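Local coordinates for type 2A phosphatase-associated protein 42 (Saccharomyces cerevisiae, PDB 2V0P) that inhibits the PP2A-type phosphatase SIT4, associates with PP2A catalytic subunits, and takes part in negative regulation of TOR signalling in yeast, at residues Lys106-Phe111 against Gln221-Cys226; Val75-Gly80 against Ile112-Leu117. One frame throughout, in Å; residues are numbered along the deposited sequence.

Interaction 1: Lys106-Phe111 against Gln221-Cys226; sequences KSVESF and QNLFEC. With ZN (zinc ion), chain D.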
ATOM      1  N   LYS A 106      10.750   5.421 -14.600  1.00 34.15           N
ATOM      2  CA  LYS A 106      11.824   4.952 -15.509  1.00 34.36           C
ATOM      3  C   LYS A 106      12.214   3.482 -15.291  1.00 34.70           C
ATOM      4  O   LYS A 106      12.395   2.779 -16.253  1.00 35.66           O
ATOM      5  CB  LYS A 106      13.044   5.854 -15.372  1.00 36.22           C
ATOM      6  CG  LYS A 106      12.839   7.252 -15.875  1.00 40.03           C
ATOM      7  CD  LYS A 106      12.348   7.288 -17.322  1.00 48.11           C
ATOM      8  CE  LYS A 106      12.796   8.576 -18.002  1.00 52.12           C
ATOM      9  NZ  LYS A 106      11.903   8.946 -19.142  1.00 56.12           N
ATOM     10  N   SER A 107      12.339   3.038 -14.044  1.00 33.83           N
ATOM     11  CA  SER A 107      12.517   1.641 -13.719  1.00 36.34           C
ATOM     12  C   SER A 107      11.432   0.745 -14.368  1.00 35.47           C
ATOM     13  O   SER A 107      11.763  -0.168 -15.109  1.00 33.24           O
ATOM     14  CB  SER A 107      12.541   1.439 -12.206  1.00 35.66           C
ATOM     15  OG  SER A 107      12.505   0.065 -11.899  1.00 41.20           O
ATOM     16  N   VAL A 108      10.146   1.042 -14.084  1.00 35.08           N
ATOM     17  CA  VAL A 108       9.028   0.379 -14.697  1.00 32.00           C
ATOM     18  C   VAL A 108       9.058   0.406 -16.236  1.00 34.85           C
ATOM     19  O   VAL A 108       8.837  -0.637 -16.850  1.00 30.72           O
ATOM     20  CB  VAL A 108       7.675   0.820 -14.102  1.00 35.55           C
ATOM     21  CG1 VAL A 108       6.521   0.227 -14.869  1.00 34.80           C
ATOM     22  CG2 VAL A 108       7.617   0.463 -12.569  1.00 33.29           C
ATOM     23  N   GLU A 109       9.384   1.558 -16.856  1.00 33.89           N
ATOM     24  CA  GLU A 109       9.510   1.609 -18.286  1.00 34.33           C
ATOM     25  C   GLU A 109      10.568   0.581 -18.768  1.00 32.56           C
ATOM     26  O   GLU A 109      10.274  -0.135 -19.704  1.00 34.94           O
ATOM     27  CB  GLU A 109       9.846   2.995 -18.790  1.00 34.38           C
ATOM     28  CG  GLU A 109       9.660   3.200 -20.244  1.00 38.98           C
ATOM     29  CD  GLU A 109       9.654   4.674 -20.618  1.00 48.53           C
ATOM     30  OE1 GLU A 109       9.290   5.516 -19.751  1.00 52.88           O
ATOM     31  OE2 GLU A 109       9.996   4.995 -21.787  1.00 52.46           O
ATOM     32  N   SER A 110      11.741   0.561 -18.150  1.00 29.50           N
ATOM     33  CA  SER A 110      12.782  -0.377 -18.518  1.00 34.36           C
ATOM     34  C   SER A 110      12.280  -1.816 -18.375  1.00 33.72           C
ATOM     35  O   SER A 110      12.507  -2.644 -19.245  1.00 35.27           O
ATOM     36  CB  SER A 110      14.062  -0.209 -17.719  1.00 32.20           C
ATOM     37  OG  SER A 110      14.762   0.904 -18.133  1.00 40.47           O
ATOM     38  N   PHE A 111      11.635  -2.097 -17.262  1.00 32.82           N
ATOM     39  CA  PHE A 111      11.066  -3.435 -17.024  1.00 34.53           C
ATOM     40  C   PHE A 111      10.107  -3.805 -18.138  1.00 34.13           C
ATOM     41  O   PHE A 111      10.128  -4.921 -18.594  1.00 34.67           O
ATOM     42  CB  PHE A 111      10.401  -3.510 -15.624  1.00 33.48           C
ATOM     43  CG  PHE A 111      11.364  -3.737 -14.499  1.00 31.88           C
ATOM     44  CD1 PHE A 111      12.225  -4.827 -14.509  1.00 34.34           C
ATOM     45  CD2 PHE A 111      11.353  -2.906 -13.374  1.00 31.32           C
ATOM     46  CE1 PHE A 111      13.119  -5.054 -13.494  1.00 33.30           C
ATOM     47  CE2 PHE A 111      12.246  -3.116 -12.353  1.00 32.34           C
ATOM     48  CZ  PHE A 111      13.158  -4.218 -12.403  1.00 32.52           C
ATOM     49  N   GLN A 221       5.876  -3.752  -7.069  1.00 32.87           N
ATOM     50  CA  GLN A 221       6.471  -3.066  -5.958  1.00 33.33           C
ATOM     51  C   GLN A 221       6.699  -1.624  -6.362  1.00 33.61           C
ATOM     52  O   GLN A 221       6.346  -0.772  -5.628  1.00 33.38           O
ATOM     53  CB  GLN A 221       7.762  -3.707  -5.536  1.00 36.16           C
ATOM     54  CG  GLN A 221       8.658  -2.826  -4.731  1.00 37.22           C
ATOM     55  CD  GLN A 221       8.099  -2.539  -3.326  1.00 41.51           C
ATOM     56  OE1 GLN A 221       7.464  -3.391  -2.712  1.00 45.41           O
ATOM     57  NE2 GLN A 221       8.352  -1.346  -2.826  1.00 39.87           N
ATOM     58  N   ASN A 222       7.206  -1.372  -7.567  1.00 31.14           N
ATOM     59  CA  ASN A 222       7.460   0.006  -7.956  1.00 33.32           C
ATOM     60  C   ASN A 222       6.186   0.845  -8.210  1.00 31.79           C
ATOM     61  O   ASN A 222       6.152   2.020  -7.956  1.00 32.83           O
ATOM     62  CB  ASN A 222       8.453   0.046  -9.153  1.00 31.04           C
ATOM     63  CG  ASN A 222       9.842  -0.458  -8.795  1.00 32.11           C
ATOM     64  OD1 ASN A 222      10.139  -0.774  -7.663  1.00 43.77           O
ATOM     65  ND2 ASN A 222      10.679  -0.580  -9.780  1.00 38.88           N
ATOM     66  N   LEU A 223       5.147   0.239  -8.736  1.00 31.65           N
ATOM     67  CA  LEU A 223       3.943   0.919  -8.981  1.00 31.21           C
ATOM     68  C   LEU A 223       3.285   1.268  -7.629  1.00 30.78           C
ATOM     69  O   LEU A 223       2.935   2.362  -7.438  1.00 31.88           O
ATOM     70  CB  LEU A 223       3.013   0.044  -9.815  1.00 33.02           C
ATOM     71  CG  LEU A 223       3.421  -0.015 -11.297  1.00 33.38           C
ATOM     72  CD1 LEU A 223       2.341  -0.763 -12.090  1.00 36.37           C
ATOM     73  CD2 LEU A 223       3.601   1.363 -11.842  1.00 34.09           C
ATOM     74  N   PHE A 224       3.254   0.333  -6.712  1.00 30.87           N
ATOM     75  CA  PHE A 224       2.690   0.569  -5.379  1.00 31.18           C
ATOM     76  C   PHE A 224       3.474   1.620  -4.618  1.00 31.83           C
ATOM     77  O   PHE A 224       2.882   2.561  -4.074  1.00 33.83           O
ATOM     78  CB  PHE A 224       2.716  -0.693  -4.581  1.00 32.53           C
ATOM     79  CG  PHE A 224       1.938  -0.563  -3.312  1.00 29.29           C
ATOM     80  CD1 PHE A 224       0.566  -0.470  -3.362  1.00 32.16           C
ATOM     81  CD2 PHE A 224       2.582  -0.467  -2.091  1.00 27.05           C
ATOM     82  CE1 PHE A 224      -0.193  -0.356  -2.165  1.00 33.21           C
ATOM     83  CE2 PHE A 224       1.828  -0.327  -0.896  1.00 27.28           C
ATOM     84  CZ  PHE A 224       0.464  -0.297  -0.955  1.00 31.64           C
ATOM     85  N   GLU A 225       4.804   1.454  -4.587  1.00 32.43           N
ATOM     86  CA  GLU A 225       5.709   2.386  -3.955  1.00 33.16           C
ATOM     87  C   GLU A 225       5.530   3.756  -4.562  1.00 33.61           C
ATOM     88  O   GLU A 225       5.348   4.735  -3.807  1.00 30.83           O
ATOM     89  CB  GLU A 225       7.151   1.919  -4.058  1.00 35.70           C
ATOM     90  CG  GLU A 225       8.151   2.607  -3.120  1.00 37.67           C
ATOM     91  CD  GLU A 225       9.567   2.113  -3.382  1.00 37.27           C
ATOM     92  OE1 GLU A 225       9.753   0.885  -3.529  1.00 40.02           O
ATOM     93  OE2 GLU A 225      10.507   2.943  -3.451  1.00 44.09           O
ATOM     94  N   CYS A 226       5.491   3.845  -5.896  1.00 33.22           N
ATOM     95  CA  CYS A 226       5.245   5.135  -6.537  1.00 35.30           C
ATOM     96  C   CYS A 226       3.923   5.834  -6.127  1.00 36.78           C
ATOM     97  O   CYS A 226       3.882   7.021  -5.794  1.00 37.50           O
ATOM     98  CB  CYS A 226       5.263   4.989  -8.031  1.00 33.84           C
ATOM     99  SG  CYS A 226       5.275   6.587  -8.828  1.00 36.14           S
TER
HETATM  100 ZN    ZN D1236       4.846   5.875 -10.952  1.00 34.50          ZN
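Asn222 and Val108 bury the most surface where helix 93-120 meets helix 199-231, and their CA atoms, 6.9 Å apart, are the nearest pair between the segments. Asn222 CG lies beside its backbone N (chi1 -66°), so the amide is carried across the gap, and the two side chains pass alongside one another, heading opposite ways. The tightest apolar touch is Val108 CG2 on Asn222 CB, at 3.5 Å. The same methyl meets Leu223 CD2 at 4.2 Å, the two side chains lying roughly perpendicular. The axes of segments 106-111 and 221-226 run nearly antiparallel, at 158°, and approach to 10.0 Å, consistent with the helix packing of the tetratricopeptide repeat-like fold of this N-terminal domain. Farther along the amide, Asn222 ND2 comes within 2.9 Å of Ser107 OG, but the angle is too poor for a hydrogen bond; the hydrogen-bond partner of Ser107 OG is Gly80 O. Asn222 ND2 also sits at the edge of the Phe111 ring, near its plane and 3.9 Å from Phe111 CE2. One turn beyond Asn222, Cys226 SG binds a zinc ion at 2.3 Å.

Interaction 2: Val75-Gly80 against Ile112-Leu117; sequences VDYYLG and INFLTL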
ATOM      1  N   VAL A  75      19.518  -6.554 -20.795  1.00 32.72           N
ATOM      2  CA  VAL A  75      20.000  -5.215 -20.516  1.00 34.31           C
ATOM      3  C   VAL A  75      18.856  -4.330 -19.912  1.00 35.16           C
ATOM      4  O   VAL A  75      19.054  -3.735 -18.942  1.00 35.44           O
ATOM      5  CB  VAL A  75      20.655  -4.493 -21.686  1.00 34.15           C
ATOM      6  CG1 VAL A  75      21.745  -5.339 -22.356  1.00 31.43           C
ATOM      7  CG2 VAL A  75      19.692  -3.996 -22.673  1.00 38.49           C
ATOM      8  N   ASP A  76      17.670  -4.327 -20.482  1.00 36.94           N
ATOM      9  CA  ASP A  76      16.594  -3.554 -19.890  1.00 35.98           C
ATOM     10  C   ASP A  76      16.175  -4.051 -18.501  1.00 38.29           C
ATOM     11  O   ASP A  76      15.737  -3.220 -17.677  1.00 38.22           O
ATOM     12  CB  ASP A  76      15.418  -3.507 -20.806  1.00 38.63           C
ATOM     13  CG  ASP A  76      15.722  -2.803 -22.089  1.00 39.40           C
ATOM     14  OD1 ASP A  76      16.254  -1.683 -22.008  1.00 46.28           O
ATOM     15  OD2 ASP A  76      15.427  -3.386 -23.159  1.00 42.40           O
ATOM     16  N   TYR A  77      16.284  -5.373 -18.233  1.00 35.46           N
ATOM     17  CA  TYR A  77      15.986  -5.887 -16.947  1.00 34.99           C
ATOM     18  C   TYR A  77      16.936  -5.234 -15.908  1.00 36.08           C
ATOM     19  O   TYR A  77      16.484  -4.763 -14.865  1.00 32.07           O
ATOM     20  CB  TYR A  77      16.076  -7.401 -16.867  1.00 35.45           C
ATOM     21  CG  TYR A  77      16.001  -8.038 -15.505  1.00 32.04           C
ATOM     22  CD1 TYR A  77      14.772  -8.111 -14.755  1.00 32.74           C
ATOM     23  CD2 TYR A  77      17.127  -8.615 -14.935  1.00 29.90           C
ATOM     24  CE1 TYR A  77      14.747  -8.723 -13.518  1.00 27.34           C
ATOM     25  CE2 TYR A  77      17.053  -9.222 -13.728  1.00 36.11           C
ATOM     26  CZ  TYR A  77      15.811  -9.251 -13.025  1.00 30.93           C
ATOM     27  OH  TYR A  77      15.767  -9.842 -11.850  1.00 30.86           O
ATOM     28  N   TYR A  78      18.232  -5.216 -16.231  1.00 33.77           N
ATOM     29  CA  TYR A  78      19.212  -4.753 -15.329  1.00 33.30           C
ATOM     30  C   TYR A  78      19.059  -3.184 -15.140  1.00 35.07           C
ATOM     31  O   TYR A  78      19.304  -2.693 -14.085  1.00 33.82           O
ATOM     32  CB  TYR A  78      20.620  -5.179 -15.817  1.00 36.46           C
ATOM     33  CG  TYR A  78      20.959  -6.565 -15.341  1.00 33.27           C
ATOM     34  CD1 TYR A  78      20.918  -7.638 -16.183  1.00 35.94           C
ATOM     35  CD2 TYR A  78      21.236  -6.794 -14.001  1.00 36.57           C
ATOM     36  CE1 TYR A  78      21.202  -8.879 -15.746  1.00 38.60           C
ATOM     37  CE2 TYR A  78      21.499  -8.059 -13.533  1.00 41.26           C
ATOM     38  CZ  TYR A  78      21.484  -9.096 -14.425  1.00 40.31           C
ATOM     39  OH  TYR A  78      21.769 -10.362 -13.994  1.00 42.22           O
ATOM     40  N   LEU A  79      18.683  -2.469 -16.177  1.00 35.24           N
ATOM     41  CA  LEU A  79      18.405  -1.061 -16.086  1.00 37.25           C
ATOM     42  C   LEU A  79      17.210  -0.864 -15.118  1.00 36.95           C
ATOM     43  O   LEU A  79      17.269  -0.026 -14.259  1.00 38.16           O
ATOM     44  CB  LEU A  79      18.157  -0.430 -17.453  1.00 36.05           C
ATOM     45  CG  LEU A  79      19.319  -0.101 -18.451  1.00 33.39           C
ATOM     46  CD1 LEU A  79      18.707   0.414 -19.656  1.00 33.56           C
ATOM     47  CD2 LEU A  79      20.301   0.889 -17.930  1.00 33.48           C
ATOM     48  N   GLY A  80      16.166  -1.669 -15.272  1.00 36.92           N
ATOM     49  CA  GLY A  80      15.051  -1.708 -14.303  1.00 35.59           C
ATOM     50  C   GLY A  80      15.471  -1.797 -12.864  1.00 31.92           C
ATOM     51  O   GLY A  80      15.053  -0.987 -12.047  1.00 35.30           O
ATOM     52  N   ILE A 112       9.282  -2.863 -18.587  1.00 34.30           N
ATOM     53  CA  ILE A 112       8.328  -3.128 -19.656  1.00 36.52           C
ATOM     54  C   ILE A 112       8.977  -3.318 -21.070  1.00 35.83           C
ATOM     55  O   ILE A 112       8.612  -4.206 -21.834  1.00 33.26           O
ATOM     56  CB  ILE A 112       7.143  -2.126 -19.608  1.00 36.91           C
ATOM     57  CG1 ILE A 112       6.407  -2.294 -18.239  1.00 39.80           C
ATOM     58  CG2 ILE A 112       6.206  -2.341 -20.755  1.00 38.67           C
ATOM     59  CD1 ILE A 112       5.215  -1.396 -18.059  1.00 39.17           C
ATOM     60  N   ASN A 113       9.965  -2.484 -21.356  1.00 34.33           N
ATOM     61  CA  ASN A 113      10.884  -2.680 -22.479  1.00 35.46           C
ATOM     62  C   ASN A 113      11.421  -4.120 -22.529  1.00 34.24           C
ATOM     63  O   ASN A 113      11.288  -4.747 -23.523  1.00 36.16           O
ATOM     64  CB  ASN A 113      12.034  -1.661 -22.367  1.00 33.69           C
ATOM     65  CG  ASN A 113      11.600  -0.269 -22.689  1.00 34.76           C
ATOM     66  OD1 ASN A 113      10.508  -0.072 -23.143  1.00 38.44           O
ATOM     67  ND2 ASN A 113      12.488   0.723 -22.489  1.00 34.77           N
ATOM     68  N   PHE A 114      11.946  -4.629 -21.414  1.00 35.28           N
ATOM     69  CA  PHE A 114      12.469  -5.954 -21.288  1.00 34.89           C
ATOM     70  C   PHE A 114      11.400  -7.025 -21.682  1.00 34.27           C
ATOM     71  O   PHE A 114      11.681  -7.821 -22.467  1.00 32.98           O
ATOM     72  CB  PHE A 114      13.015  -6.179 -19.904  1.00 34.91           C
ATOM     73  CG  PHE A 114      13.422  -7.604 -19.598  1.00 38.28           C
ATOM     74  CD1 PHE A 114      14.413  -8.270 -20.364  1.00 27.59           C
ATOM     75  CD2 PHE A 114      12.862  -8.272 -18.522  1.00 32.47           C
ATOM     76  CE1 PHE A 114      14.777  -9.569 -20.086  1.00 33.12           C
ATOM     77  CE2 PHE A 114      13.280  -9.621 -18.206  1.00 38.69           C
ATOM     78  CZ  PHE A 114      14.235 -10.264 -19.024  1.00 35.48           C
ATOM     79  N   LEU A 115      10.187  -6.972 -21.128  1.00 34.53           N
ATOM     80  CA  LEU A 115       9.146  -7.936 -21.424  1.00 34.14           C
ATOM     81  C   LEU A 115       8.694  -7.816 -22.853  1.00 33.28           C
ATOM     82  O   LEU A 115       8.427  -8.807 -23.518  1.00 34.85           O
ATOM     83  CB  LEU A 115       7.923  -7.787 -20.441  1.00 32.99           C
ATOM     84  CG  LEU A 115       8.250  -7.895 -18.959  1.00 31.17           C
ATOM     85  CD1 LEU A 115       6.980  -7.654 -18.076  1.00 38.28           C
ATOM     86  CD2 LEU A 115       8.936  -9.162 -18.504  1.00 28.23           C
ATOM     87  N   THR A 116       8.585  -6.605 -23.338  1.00 32.10           N
ATOM     88  CA  THR A 116       8.160  -6.410 -24.643  1.00 32.30           C
ATOM     89  C   THR A 116       9.198  -7.074 -25.629  1.00 34.00           C
ATOM     90  O   THR A 116       8.815  -7.715 -26.606  1.00 34.11           O
ATOM     91  CB  THR A 116       8.033  -4.981 -24.894  1.00 33.69           C
ATOM     92  OG1 THR A 116       6.919  -4.490 -24.119  1.00 38.57           O
ATOM     93  CG2 THR A 116       7.818  -4.695 -26.368  1.00 31.29           C
ATOM     94  N   LEU A 117      10.469  -6.938 -25.278  1.00 33.95           N
ATOM     95  CA  LEU A 117      11.569  -7.491 -26.075  1.00 35.45           C
ATOM     96  C   LEU A 117      11.466  -9.000 -26.071  1.00 34.61           C
ATOM     97  O   LEU A 117      11.576  -9.586 -27.133  1.00 35.35           O
ATOM     98  CB  LEU A 117      12.921  -7.071 -25.521  1.00 34.90           C
ATOM     99  CG  LEU A 117      14.184  -7.569 -26.265  1.00 36.63           C
ATOM    100  CD1 LEU A 117      14.224  -7.013 -27.617  1.00 37.13           C
ATOM    101  CD2 LEU A 117      15.360  -7.115 -25.500  1.00 35.31           C
TER
HETATM  102  O   HOH W   1      15.098   0.368 -21.002  1.00 30.23           O
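Asp76 OD1 is gripped twice: it accepts a hydrogen bond from a water, 2.6 Å from the water oxygen, and forms a salt bridge with Lys46 NZ of helix 29-52. That water in turn accepts from Asn113 ND2 at 3.0 Å, so the acid and the amide are joined across the contact through one solvent molecule, with no direct hydrogen bond between the segments. The setting is an antiparallel helix pair in the tetratricopeptide repeat-like fold: segments 75-80 of helix 75-83 and 112-117 of helix 93-120 run at 160°, their axes approaching to 7.9 Å. The nearest CA atoms, those of Asp76 and Phe114, are 5.0 Å from each other. Such closeness brings the first side-chain carbons into direct touch, Asp76 CB lying 3.7 Å from Phe114 CB. The Asp76 carboxylate is set slantwise to the Asn113 amide, the two planes 67° apart, and Asn113 OD1 is taken by Arg138 NH1. The lysine and the bridging water may favour the charged form of the acid.

The apolar half is carried by Tyr77 and Phe114, which run alongside each other in a common direction, each with CG anti to its backbone N. Their rings are oblique, neither stacked nor edge to face, with centroids 5.5 Å apart. Beyond this pair, helix 199-231 adds to the packing: Phe211 stacks on the Tyr77 ring and also touches Phe114, while Tyr77 OH is hydrogen-bonded to Asp214 OD2. The ring of Phe114 nevertheless gets a well-defined cover from Tyr77, by way of a CH-pi contact: Tyr77 CB sits 3.6 Å from the centroid of the Phe114 ring, only 8° off the ring normal.

In the fold
Both contacts draw on helix 93-120, interaction 1 through residues 106-111 and interaction 2 through the next six, 112-117, and their centres lie about 12 Å apart. Helix 93-120 thus meets helix 199-231 in one contact and helix 75-83 in the other. The two contacts touch directly: the hydrogen bond between Ser107 OG and Gly80 O, 2.8 Å long, joins them, and Phe111 CZ packs 3.4 Å from Gly80 C. Ser110, between these two, places its O atom 3.4 Å from Asp76 CB. The zinc ion belongs to the interaction 1 side, 4.8 Å from Leu223 CD2, whereas Gly80 O of interaction 2 is 12.3 Å from the zinc.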